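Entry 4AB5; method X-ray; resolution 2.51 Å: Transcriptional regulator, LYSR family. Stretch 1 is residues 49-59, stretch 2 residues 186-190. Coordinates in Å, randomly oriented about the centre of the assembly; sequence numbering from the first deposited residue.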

# COMPACT_ATOMS: atom_id res chain seq x y z
N PRO B 49 1.22 18.57 6.42
CA PRO B 49 0.57 18.18 7.68
C PRO B 49 0.82 19.11 8.88
O PRO B 49 0.19 18.92 9.92
N VAL B 50 1.71 20.11 8.74
CA VAL B 50 2.04 21.09 9.79
C VAL B 50 0.80 21.96 10.11
O VAL B 50 0.56 22.30 11.28
N GLY B 51 0.00 22.26 9.08
CA GLY B 51 -1.22 23.04 9.20
C GLY B 51 -2.22 22.41 10.14
O GLY B 51 -2.82 23.10 10.96
N LEU B 52 -2.37 21.07 10.05
CA LEU B 52 -3.27 20.28 10.89
C LEU B 52 -2.94 20.40 12.38
O LEU B 52 -3.86 20.39 13.19
N LEU B 53 -1.64 20.55 12.72
CA LEU B 53 -1.16 20.73 14.10
C LEU B 53 -1.64 22.07 14.65
O LEU B 53 -2.20 22.12 15.75
N LEU B 54 -1.46 23.15 13.86
CA LEU B 54 -1.89 24.51 14.19
C LEU B 54 -3.41 24.52 14.38
O LEU B 54 -3.91 25.15 15.30
N GLN B 55 -4.12 23.77 13.52
CA GLN B 55 -5.58 23.65 13.53
C GLN B 55 -6.14 22.68 14.59
O GLN B 55 -7.36 22.53 14.65
N HIS B 56 -5.27 22.06 15.41
CA HIS B 56 -5.63 21.07 16.45
C HIS B 56 -6.37 19.84 15.89
O HIS B 56 -7.14 19.17 16.59
N ARG B 57 -6.10 19.55 14.62
CA ARG B 57 -6.68 18.43 13.88
C ARG B 57 -5.75 17.21 13.93
O ARG B 57 -6.16 16.12 13.54
N ALA B 58 -4.50 17.41 14.42
CA ALA B 58 -3.46 16.39 14.57
C ALA B 58 -2.52 16.78 15.72
O ALA B 58 -2.38 17.97 16.01
N ASP B 59 -1.87 15.78 16.35
CA ASP B 59 -0.96 15.98 17.49
C ASP B 59 0.53 15.79 17.15
O ASP B 59 1.39 16.38 17.81
N ALA B 186 9.72 14.72 13.03
CA ALA B 186 8.44 14.61 13.70
C ALA B 186 8.13 16.02 14.20
O ALA B 186 8.93 16.61 14.93
N ALA B 187 7.02 16.59 13.74
CA ALA B 187 6.59 17.92 14.13
C ALA B 187 5.46 17.83 15.16
O ALA B 187 4.55 17.01 15.02
N ILE B 188 5.53 18.64 16.22
CA ILE B 188 4.52 18.77 17.26
C ILE B 188 4.33 20.28 17.56
O ILE B 188 5.14 21.11 17.12
N ARG B 189 3.28 20.63 18.34
CA ARG B 189 3.05 22.01 18.76
C ARG B 189 4.08 22.28 19.85
O ARG B 189 4.50 21.36 20.54
N THR B 190 4.51 23.52 19.99
CA THR B 190 5.48 23.89 21.02
C THR B 190 4.90 23.70 22.44
O THR B 190 5.66 23.33 23.34

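Arg189 supplies most of the second stretch's area covered by the first, and its guanidinium lies flat on the His56 ring. The centres of the Arg189 guanidinium and the His56 ring are 4.2 Å apart and their planes are inclined by 30°. The example illustrates a general principle: near a helix C-terminus, a carbonyl can accept a further bond from a long cationic side chain, as Leu53 O does here.

The helix ends in a Schellman motif, with His56 adopting positive phi (59°). Arg189 leaves its backbone sideways, but with chi1 m and chi2 and chi3 both t it extends until its end reaches this turn. Arg189 NE donates a weak hydrogen bond to Leu53 O at 2.9 Å, the N-H...O angle being 124°. Arg189 NH2 comes within 2.6 Å of Ala58 O, yet the angle is too poor for a hydrogen bond. Asp59, whose CB points away, brings its carboxylate nearer with chi1 m, and a long salt bridge of 3.7 Å joins Asp59 OD1 to Arg189 NH1. The His56 side chain, also m, places its ring so that Arg189 CD lies over the face, 4.2 Å from the centroid of the His56 ring, adding a CH-pi contact to the stack.

Beside this cluster lie the apolar side-chain contacts. Ala187 points its CB toward the first stretch, where Leu53, in the m,t rotamer, meets Ala187 CB with Leu53 CD1 at 3.7 Å. Val50, with chi1 t, approaches more loosely, Val50 CG2 lying 4.5 Å from Ala187 CB. Ile188 adopts p,t; the end of its side chain leads away, although Ile188 CG2 still lies 3.4 Å from Asp59 O. Leu53 thus touches Ala187, while Arg189 reaches Leu53 O and the turn residues.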

# COMPACT_ATOMS: atom_id res chain seq x y z
CB PRO B 49 1.08 16.76 7.92
CG PRO B 49 2.38 16.68 7.22
CD PRO B 49 2.37 17.70 6.10
CB VAL B 50 3.31 21.92 9.44
CG1 VAL B 50 3.52 23.08 10.41
CG2 VAL B 50 4.55 21.03 9.40
CB LEU B 52 -3.25 18.80 10.48
CG LEU B 52 -3.96 18.36 9.19
CD1 LEU B 52 -3.51 17.00 8.83
CD2 LEU B 52 -5.50 18.38 9.27
CB LEU B 53 0.39 20.68 14.20
CG LEU B 53 1.09 19.40 13.77
CD1 LEU B 53 2.58 19.62 13.68
CD2 LEU B 53 0.82 18.29 14.74
CB LEU B 54 -1.49 25.49 13.08
CG LEU B 54 -0.01 25.62 12.73
CD1 LEU B 54 0.17 26.32 11.39
CD2 LEU B 54 0.74 26.38 13.79
CB GLN B 55 -6.09 23.31 12.13
CG GLN B 55 -6.01 24.47 11.16
CD GLN B 55 -6.30 24.07 9.74
OE1 GLN B 55 -6.61 22.91 9.43
NE2 GLN B 55 -6.19 25.02 8.83
CB HIS B 56 -6.37 21.73 17.64
CG HIS B 56 -5.49 22.60 18.48
ND1 HIS B 56 -5.08 22.21 19.73
CD2 HIS B 56 -4.96 23.82 18.21
CE1 HIS B 56 -4.33 23.19 20.19
NE2 HIS B 56 -4.22 24.18 19.31
CB ARG B 57 -6.94 18.85 12.42
CG ARG B 57 -7.91 20.02 12.25
CD ARG B 57 -9.25 19.62 11.66
NE ARG B 57 -9.14 19.00 10.33
CZ ARG B 57 -9.06 19.67 9.19
NH1 ARG B 57 -9.05 21.00 9.18
NH2 ARG B 57 -8.98 19.02 8.04
CB ALA B 58 -2.68 16.22 13.28
CB ASP B 59 -1.38 15.09 18.67
CG ASP B 59 -2.86 15.15 18.98
OD1 ASP B 59 -3.29 16.13 19.62
OD2 ASP B 59 -3.59 14.23 18.55
CB ALA B 186 8.54 13.65 14.87
CB ALA B 187 6.11 18.69 12.90
CB ILE B 188 4.84 17.97 18.56
CG1 ILE B 188 6.17 18.42 19.24
CG2 ILE B 188 4.77 16.46 18.35
CD1 ILE B 188 6.34 17.98 20.69
CB ARG B 189 1.65 22.16 19.38
CG ARG B 189 0.49 22.05 18.42
CD ARG B 189 -0.78 22.04 19.24
NE ARG B 189 -1.88 21.35 18.55
CZ ARG B 189 -2.13 20.05 18.66
NH1 ARG B 189 -1.36 19.27 19.42
NH2 ARG B 189 -3.16 19.51 18.02
CB THR B 190 6.09 25.28 20.73
OG1 THR B 190 6.54 25.28 19.38
CG2 THR B 190 7.26 25.62 21.65